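Beta-fructofuranosidase (Bifidobacterium adolescentis, PDB 6NOB) probably hydrolyses terminal beta-fructofuranoside bonds of sucrose and related sugars. Local coordinates at residues 546-560 with 563-577. Residues are numbered along the deposited sequence; the frame is centred on the assembly and turned at random.
Sequences RPTELLLQRTDGVTR and AKGTAVEDVDFDSGI
R560 and D572 form a salt bridge between the second strand of a hairpin and the chain that returns along it. R560 NE donates to D572 OD1 over 2.5 Å, nearly straight at 169° and in the guanidinium plane, while the carboxylate is turned 39° from that plane and met on the syn side of OD1 but well out of the carboxylate plane. The arginine chain bends at chi3 (75°), bringing NE round to the acid, and V558 CG1 lies over one guanidinium face. An alanine here would remove the guanidinium, probably leaving D572 without this charged mate and V558 without the flat surface beneath its methyl.

Beside this pair, S575 N donates to T559 O (2.8 Å), and a water joins T559 N to D574 OD1 and S575 OG. D574 OD1 also accepts from G576 N in an Asx turn, a role suited to a short acidic side chain.

At the other end, E549 and K564 are an antiparallel hydrogen-bonded pair, with E549 N to K564 O at 3.0 Å and a weak return bond. Their side chains run alongside each other, but E549 OE1 and K564 NZ stay 5.1 Å apart; the lysine ends near L551 CD1 instead. K564 is also the second residue of a type II turn from A563 to T566. G565 suits its positive phi, and a side chain there would strike P547 O. The carbonyl O of G565 lies over one face of the R546 guanidinium, and T566 OG1 donates to A563 O (2.8 Å) while accepting from V568 N in an ST turn.

These strands close one side of an antiparallel sheet in the C-terminal beta-sandwich of the family: 547-555 lies between 532-540 and 558-564, the short, weakly bonded 573-574 lies outermost next to 558-564, and A563 and F573 pack on M605 of strand 601-606 in the other sheet.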
ATOM      1  N   ARG A 546      15.506  10.051  21.790  1.00 60.60           N
ATOM      2  CA  ARG A 546      15.731  11.463  21.532  1.00 66.12           C
ATOM      3  C   ARG A 546      14.404  12.176  21.274  1.00 67.02           C
ATOM      4  O   ARG A 546      13.467  11.585  20.730  1.00 62.62           O
ATOM      5  CB  ARG A 546      16.648  11.646  20.327  1.00 71.65           C
ATOM      6  CG  ARG A 546      18.133  11.670  20.641  1.00 78.55           C
ATOM      7  CD  ARG A 546      18.913  12.101  19.409  1.00 81.99           C
ATOM      8  NE  ARG A 546      18.845  11.105  18.340  1.00 80.29           N
ATOM      9  CZ  ARG A 546      18.757  11.402  17.048  1.00 75.77           C
ATOM     10  NH1 ARG A 546      18.718  12.669  16.659  1.00 81.23           N
ATOM     11  NH2 ARG A 546      18.707  10.431  16.143  1.00 64.83           N
ATOM     12  N   PRO A 547      14.294  13.444  21.667  1.00 63.85           N
ATOM     13  CA  PRO A 547      13.110  14.227  21.295  1.00 60.66           C
ATOM     14  C   PRO A 547      13.016  14.383  19.783  1.00 61.60           C
ATOM     15  O   PRO A 547      14.014  14.639  19.105  1.00 59.19           O
ATOM     16  CB  PRO A 547      13.345  15.576  21.986  1.00 59.92           C
ATOM     17  CG  PRO A 547      14.308  15.273  23.099  1.00 60.47           C
ATOM     18  CD  PRO A 547      15.185  14.175  22.586  1.00 60.04           C
ATOM     19  N   THR A 548      11.805  14.219  19.249  1.00 56.66           N
ATOM     20  CA  THR A 548      11.566  14.435  17.830  1.00 58.06           C
ATOM     21  C   THR A 548      10.626  15.619  17.640  1.00 60.47           C
ATOM     22  O   THR A 548       9.811  15.939  18.513  1.00 68.02           O
ATOM     23  CB  THR A 548      10.965  13.209  17.139  1.00 55.98           C
ATOM     24  OG1 THR A 548       9.728  12.844  17.763  1.00 56.97           O
ATOM     25  CG2 THR A 548      11.937  12.043  17.227  1.00 45.89           C
ATOM     26  N   GLU A 549      10.739  16.254  16.476  1.00 56.24           N
ATOM     27  CA  GLU A 549       9.915  17.402  16.126  1.00 57.16           C
ATOM     28  C   GLU A 549       9.619  17.341  14.638  1.00 51.64           C
ATOM     29  O   GLU A 549      10.529  17.120  13.834  1.00 55.60           O
ATOM     30  CB  GLU A 549      10.618  18.717  16.486  1.00 62.62           C
ATOM     31  CG  GLU A 549       9.678  19.898  16.618  1.00 68.32           C
ATOM     32  CD  GLU A 549      10.394  21.185  16.975  1.00 76.14           C
ATOM     33  OE1 GLU A 549      11.619  21.281  16.743  1.00 80.57           O
ATOM     34  OE2 GLU A 549       9.725  22.103  17.492  1.00 79.07           O
ATOM     35  N   LEU A 550       8.350  17.522  14.279  1.00 48.29           N
ATOM     36  CA  LEU A 550       7.894  17.455  12.897  1.00 47.17           C
ATOM     37  C   LEU A 550       7.443  18.843  12.461  1.00 46.59           C
ATOM     38  O   LEU A 550       6.520  19.413  13.054  1.00 50.05           O
ATOM     39  CB  LEU A 550       6.756  16.446  12.744  1.00 47.42           C
ATOM     40  CG  LEU A 550       6.126  16.328  11.354  1.00 45.76           C
ATOM     41  CD1 LEU A 550       7.158  15.848  10.352  1.00 39.53           C
ATOM     42  CD2 LEU A 550       4.921  15.396  11.383  1.00 45.70           C
ATOM     43  N   LEU A 551       8.085  19.380  11.426  1.00 46.78           N
ATOM     44  CA  LEU A 551       7.815  20.732  10.964  1.00 44.10           C
ATOM     45  C   LEU A 551       7.536  20.749   9.470  1.00 50.18           C
ATOM     46  O   LEU A 551       8.062  19.932   8.711  1.00 53.46           O
ATOM     47  CB  LEU A 551       8.992  21.678  11.235  1.00 45.97           C
ATOM     48  CG  LEU A 551       9.779  21.533  12.533  1.00 54.22           C
ATOM     49  CD1 LEU A 551      11.030  22.393  12.470  1.00 54.67           C
ATOM     50  CD2 LEU A 551       8.916  21.928  13.713  1.00 56.23           C
ATOM     51  N   LEU A 552       6.695  21.694   9.062  1.00 52.38           N
ATOM     52  CA  LEU A 552       6.711  22.226   7.708  1.00 49.82           C
ATOM     53  C   LEU A 552       7.337  23.611   7.781  1.00 51.16           C
ATOM     54  O   LEU A 552       6.851  24.475   8.518  1.00 55.32           O
ATOM     55  CB  LEU A 552       5.313  22.300   7.100  1.00 46.15           C
ATOM     56  CG  LEU A 552       5.336  22.642   5.608  1.00 46.77           C
ATOM     57  CD1 LEU A 552       5.764  21.438   4.773  1.00 45.33           C
ATOM     58  CD2 LEU A 552       3.998  23.188   5.139  1.00 43.75           C
ATOM     59  N   GLN A 553       8.420  23.817   7.039  1.00 50.11           N
ATOM     60  CA  GLN A 553       9.190  25.046   7.156  1.00 50.83           C
ATOM     61  C   GLN A 553       9.543  25.563   5.772  1.00 50.75           C
ATOM     62  O   GLN A 553       9.972  24.792   4.909  1.00 47.62           O
ATOM     63  CB  GLN A 553      10.462  24.815   7.977  1.00 49.94           C
ATOM     64  CG  GLN A 553      11.369  26.020   8.070  1.00 47.95           C
ATOM     65  CD  GLN A 553      12.420  25.861   9.148  1.00 55.17           C
ATOM     66  OE1 GLN A 553      12.765  26.819   9.839  1.00 59.67           O
ATOM     67  NE2 GLN A 553      12.934  24.644   9.301  1.00 54.53           N
ATOM     68  N   ARG A 554       9.357  26.862   5.566  1.00 54.29           N
ATOM     69  CA  ARG A 554       9.744  27.523   4.329  1.00 55.39           C
ATOM     70  C   ARG A 554      10.882  28.489   4.619  1.00 59.49           C
ATOM     71  O   ARG A 554      10.806  29.280   5.565  1.00 64.17           O
ATOM     72  CB  ARG A 554       8.569  28.271   3.696  1.00 53.22           C
ATOM     73  CG  ARG A 554       8.936  28.955   2.388  1.00 56.24           C
ATOM     74  CD  ARG A 554       7.705  29.408   1.629  1.00 55.00           C
ATOM     75  NE  ARG A 554       6.944  30.403   2.375  1.00 53.75           N
ATOM     76  CZ  ARG A 554       5.732  30.823   2.035  1.00 55.69           C
ATOM     77  NH1 ARG A 554       5.137  30.331   0.955  1.00 52.52           N
ATOM     78  NH2 ARG A 554       5.113  31.731   2.776  1.00 57.10           N
ATOM     79  N   THR A 555      11.932  28.419   3.805  1.00 60.84           N
ATOM     80  CA  THR A 555      13.106  29.264   3.979  1.00 56.76           C
ATOM     81  C   THR A 555      13.617  29.663   2.605  1.00 58.67           C
ATOM     82  O   THR A 555      13.998  28.796   1.812  1.00 57.46           O
ATOM     83  CB  THR A 555      14.195  28.538   4.773  1.00 56.37           C
ATOM     84  OG1 THR A 555      13.675  28.155   6.051  1.00 60.13           O
ATOM     85  CG2 THR A 555      15.396  29.446   4.973  1.00 52.34           C
ATOM     86  N   ASP A 556      13.619  30.967   2.331  1.00 59.91           N
ATOM     87  CA  ASP A 556      14.080  31.513   1.055  1.00 61.75           C
ATOM     88  C   ASP A 556      13.372  30.843  -0.121  1.00 59.84           C
ATOM     89  O   ASP A 556      13.991  30.405  -1.092  1.00 61.18           O
ATOM     90  CB  ASP A 556      15.601  31.394   0.926  1.00 63.12           C
ATOM     91  CG  ASP A 556      16.336  31.999   2.107  1.00 75.27           C
ATOM     92  OD1 ASP A 556      15.823  32.978   2.691  1.00 78.17           O
ATOM     93  OD2 ASP A 556      17.427  31.496   2.453  1.00 81.36           O
ATOM     94  N   GLY A 557      12.045  30.757  -0.016  1.00 53.68           N
ATOM     95  CA  GLY A 557      11.221  30.248  -1.090  1.00 50.70           C
ATOM     96  C   GLY A 557      11.109  28.743  -1.182  1.00 53.48           C
ATOM     97  O   GLY A 557      10.293  28.249  -1.971  1.00 53.86           O
ATOM     98  N   VAL A 558      11.891  27.994  -0.412  1.00 54.13           N
ATOM     99  CA  VAL A 558      11.876  26.536  -0.461  1.00 51.69           C
ATOM    100  C   VAL A 558      11.062  26.028   0.719  1.00 54.12           C
ATOM    101  O   VAL A 558      11.372  26.334   1.876  1.00 56.75           O
ATOM    102  CB  VAL A 558      13.299  25.957  -0.439  1.00 53.35           C
ATOM    103  CG1 VAL A 558      13.251  24.435  -0.484  1.00 53.74           C
ATOM    104  CG2 VAL A 558      14.111  26.509  -1.600  1.00 47.18           C
ATOM    105  N   THR A 559      10.019  25.256   0.427  1.00 48.80           N
ATOM    106  CA  THR A 559       9.163  24.662   1.444  1.00 48.75           C
ATOM    107  C   THR A 559       9.496  23.183   1.571  1.00 48.37           C
ATOM    108  O   THR A 559       9.587  22.474   0.564  1.00 48.30           O
ATOM    109  CB  THR A 559       7.682  24.835   1.092  1.00 47.39           C
ATOM    110  OG1 THR A 559       7.406  26.213   0.812  1.00 44.22           O
ATOM    111  CG2 THR A 559       6.801  24.369   2.240  1.00 39.07           C
ATOM    112  N   ARG A 560       9.670  22.717   2.806  1.00 48.98           N
ATOM    113  CA  ARG A 560      10.037  21.328   3.024  1.00 48.00           C
ATOM    114  C   ARG A 560       9.489  20.847   4.358  1.00 46.55           C
ATOM    115  O   ARG A 560       9.273  21.636   5.282  1.00 45.75           O
ATOM    116  CB  ARG A 560      11.560  21.132   2.986  1.00 46.89           C
ATOM    117  CG  ARG A 560      12.340  22.173   3.761  1.00 50.27           C
ATOM    118  CD  ARG A 560      13.794  21.767   3.944  1.00 49.52           C
ATOM    119  NE  ARG A 560      14.582  21.915   2.723  1.00 53.23           N
ATOM    120  CZ  ARG A 560      15.089  23.066   2.292  1.00 57.72           C
ATOM    121  NH1 ARG A 560      14.887  24.183   2.977  1.00 56.98           N
ATOM    122  NH2 ARG A 560      15.799  23.101   1.171  1.00 59.38           N
ATOM    123  N   ALA A 563      11.952  16.491   9.836  1.00 46.06           N
ATOM    124  CA  ALA A 563      11.733  15.458  10.848  1.00 48.34           C
ATOM    125  C   ALA A 563      12.943  15.419  11.778  1.00 53.36           C
ATOM    126  O   ALA A 563      13.758  14.496  11.718  1.00 52.82           O
ATOM    127  CB  ALA A 563      11.479  14.096  10.189  1.00 46.21           C
ATOM    128  N   LYS A 564      13.049  16.423  12.645  1.00 55.59           N
ATOM    129  CA  LYS A 564      14.201  16.533  13.529  1.00 57.19           C
ATOM    130  C   LYS A 564      14.183  15.433  14.583  1.00 55.65           C
ATOM    131  O   LYS A 564      13.129  15.072  15.111  1.00 53.04           O
ATOM    132  CB  LYS A 564      14.226  17.909  14.198  1.00 62.30           C
ATOM    133  CG  LYS A 564      14.455  19.055  13.224  1.00 67.71           C
ATOM    134  CD  LYS A 564      14.544  20.403  13.926  1.00 74.44           C
ATOM    135  CE  LYS A 564      15.439  21.365  13.150  1.00 78.28           C
ATOM    136  NZ  LYS A 564      14.817  22.708  12.982  1.00 79.19           N
ATOM    137  N   GLY A 565      15.369  14.904  14.888  1.00 53.94           N
ATOM    138  CA  GLY A 565      15.516  13.831  15.848  1.00 52.19           C
ATOM    139  C   GLY A 565      15.231  12.446  15.314  1.00 52.50           C
ATOM    140  O   GLY A 565      15.522  11.462  16.008  1.00 53.44           O
ATOM    141  N   THR A 566      14.681  12.331  14.110  1.00 49.81           N
ATOM    142  CA  THR A 566      14.348  11.046  13.518  1.00 45.86           C
ATOM    143  C   THR A 566      15.528  10.493  12.724  1.00 51.64           C
ATOM    144  O   THR A 566      16.541  11.164  12.508  1.00 53.78           O
ATOM    145  CB  THR A 566      13.130  11.176  12.609  1.00 44.00           C
ATOM    146  OG1 THR A 566      13.544  11.692  11.339  1.00 45.41           O
ATOM    147  CG2 THR A 566      12.115  12.123  13.221  1.00 41.31           C
ATOM    148  N   ALA A 567      15.377   9.247  12.274  1.00 54.02           N
ATOM    149  CA  ALA A 567      16.397   8.607  11.454  1.00 52.00           C
ATOM    150  C   ALA A 567      16.513   9.226  10.066  1.00 48.18           C
ATOM    151  O   ALA A 567      17.493   8.951   9.365  1.00 50.02           O
ATOM    152  CB  ALA A 567      16.107   7.110  11.329  1.00 42.22           C
ATOM    153  N   VAL A 568      15.548  10.047   9.654  1.00 44.31           N
ATOM    154  CA  VAL A 568      15.586  10.690   8.345  1.00 45.60           C
ATOM    155  C   VAL A 568      15.701  12.197   8.527  1.00 47.68           C
ATOM    156  O   VAL A 568      15.262  12.974   7.671  1.00 47.69           O
ATOM    157  CB  VAL A 568      14.348  10.319   7.507  1.00 46.85           C
ATOM    158  CG1 VAL A 568      14.347   8.827   7.198  1.00 42.84           C
ATOM    159  CG2 VAL A 568      13.067  10.715   8.235  1.00 37.91           C
ATOM    160  N   GLU A 569      16.297  12.617   9.645  1.00 50.20           N
ATOM    161  CA  GLU A 569      16.500  14.040   9.895  1.00 54.21           C
ATOM    162  C   GLU A 569      17.408  14.676   8.846  1.00 56.04           C
ATOM    163  O   GLU A 569      17.306  15.881   8.583  1.00 57.69           O
ATOM    164  CB  GLU A 569      17.081  14.236  11.296  1.00 62.04           C
ATOM    165  CG  GLU A 569      17.266  15.685  11.711  1.00 69.89           C
ATOM    166  CD  GLU A 569      17.943  15.829  13.061  1.00 74.28           C
ATOM    167  OE1 GLU A 569      17.779  16.894  13.694  1.00 73.02           O
ATOM    168  OE2 GLU A 569      18.636  14.879  13.489  1.00 74.51           O
ATOM    169  N   ASP A 570      18.287  13.888   8.229  1.00 56.67           N
ATOM    170  CA  ASP A 570      19.268  14.383   7.272  1.00 65.12           C
ATOM    171  C   ASP A 570      18.733  14.444   5.844  1.00 61.03           C
ATOM    172  O   ASP A 570      19.503  14.723   4.919  1.00 63.18           O
ATOM    173  CB  ASP A 570      20.528  13.509   7.312  1.00 73.59           C
ATOM    174  CG  ASP A 570      20.220  12.025   7.152  1.00 81.36           C
ATOM    175  OD1 ASP A 570      19.074  11.613   7.434  1.00 81.91           O
ATOM    176  OD2 ASP A 570      21.125  11.270   6.736  1.00 84.28           O
ATOM    177  N   VAL A 571      17.441  14.195   5.647  1.00 56.29           N
ATOM    178  CA  VAL A 571      16.842  14.109   4.320  1.00 53.15           C
ATOM    179  C   VAL A 571      16.120  15.414   4.014  1.00 54.08           C
ATOM    180  O   VAL A 571      15.376  15.933   4.856  1.00 55.56           O
ATOM    181  CB  VAL A 571      15.882  12.911   4.228  1.00 51.57           C
ATOM    182  CG1 VAL A 571      15.184  12.893   2.876  1.00 50.09           C
ATOM    183  CG2 VAL A 571      16.643  11.617   4.470  1.00 51.65           C
ATOM    184  N   ASP A 572      16.331  15.939   2.807  1.00 48.98           N
ATOM    185  CA  ASP A 572      15.749  17.209   2.373  1.00 49.70           C
ATOM    186  C   ASP A 572      14.389  16.928   1.740  1.00 52.54           C
ATOM    187  O   ASP A 572      14.299  16.595   0.558  1.00 51.06           O
ATOM    188  CB  ASP A 572      16.692  17.905   1.397  1.00 49.77           C
ATOM    189  CG  ASP A 572      16.186  19.265   0.949  1.00 55.66           C
ATOM    190  OD1 ASP A 572      15.202  19.766   1.527  1.00 59.05           O
ATOM    191  OD2 ASP A 572      16.784  19.835   0.008  1.00 57.63           O
ATOM    192  N   PHE A 573      13.317  17.076   2.520  1.00 49.90           N
ATOM    193  CA  PHE A 573      11.966  16.808   2.021  1.00 48.72           C
ATOM    194  C   PHE A 573      11.421  18.023   1.267  1.00 45.77           C
ATOM    195  O   PHE A 573      10.392  18.602   1.608  1.00 47.00           O
ATOM    196  CB  PHE A 573      11.049  16.402   3.168  1.00 47.75           C
ATOM    197  CG  PHE A 573      11.489  15.155   3.876  1.00 47.88           C
ATOM    198  CD1 PHE A 573      11.355  13.912   3.274  1.00 48.56           C
ATOM    199  CD2 PHE A 573      12.040  15.223   5.142  1.00 47.79           C
ATOM    200  CE1 PHE A 573      11.763  12.760   3.927  1.00 45.63           C
ATOM    201  CE2 PHE A 573      12.448  14.080   5.801  1.00 51.35           C
ATOM    202  CZ  PHE A 573      12.310  12.845   5.193  1.00 48.13           C
ATOM    203  N   ASP A 574      12.147  18.398   0.214  1.00 48.31           N
ATOM    204  CA  ASP A 574      11.765  19.529  -0.623  1.00 44.47           C
ATOM    205  C   ASP A 574      10.423  19.268  -1.297  1.00 46.43           C
ATOM    206  O   ASP A 574      10.239  18.248  -1.968  1.00 49.93           O
ATOM    207  CB  ASP A 574      12.850  19.777  -1.674  1.00 44.88           C
ATOM    208  CG  ASP A 574      12.696  21.110  -2.389  1.00 46.90           C
ATOM    209  OD1 ASP A 574      11.569  21.642  -2.459  1.00 51.42           O
ATOM    210  OD2 ASP A 574      13.716  21.624  -2.893  1.00 52.66           O
ATOM    211  N   SER A 575       9.484  20.206  -1.128  1.00 48.80           N
ATOM    212  CA  SER A 575       8.162  20.040  -1.728  1.00 47.48           C
ATOM    213  C   SER A 575       8.225  20.044  -3.249  1.00 47.27           C
ATOM    214  O   SER A 575       7.344  19.479  -3.906  1.00 47.84           O
ATOM    215  CB  SER A 575       7.212  21.133  -1.234  1.00 46.46           C
ATOM    216  OG  SER A 575       7.406  22.346  -1.942  1.00 49.81           O
ATOM    217  N   GLY A 576       9.248  20.672  -3.825  1.00 45.78           N
ATOM    218  CA  GLY A 576       9.422  20.679  -5.262  1.00 45.09           C
ATOM    219  C   GLY A 576       8.615  21.715  -6.011  1.00 46.79           C
ATOM    220  O   GLY A 576       8.577  21.672  -7.246  1.00 49.15           O
ATOM    221  N   ILE A 577       7.961  22.641  -5.314  1.00 46.46           N
ATOM    222  CA  ILE A 577       7.200  23.701  -5.959  1.00 49.27           C
ATOM    223  C   ILE A 577       7.538  25.029  -5.298  1.00 50.49           C
ATOM    224  O   ILE A 577       8.034  25.087  -4.169  1.00 47.53           O
ATOM    225  CB  ILE A 577       5.675  23.458  -5.912  1.00 44.07           C
ATOM    226  CG1 ILE A 577       5.149  23.641  -4.488  1.00 41.32           C
ATOM    227  CG2 ILE A 577       5.326  22.078  -6.452  1.00 41.75           C
ATOM    228  CD1 ILE A 577       3.642  23.697  -4.405  1.00 44.21           C
TER
HETATM  229  O   HOH W   1       8.222  26.964  -1.976  1.00 50.66           O
HETATM  230  O   HOH W   2       9.862  23.847  -2.079  1.00 50.48           O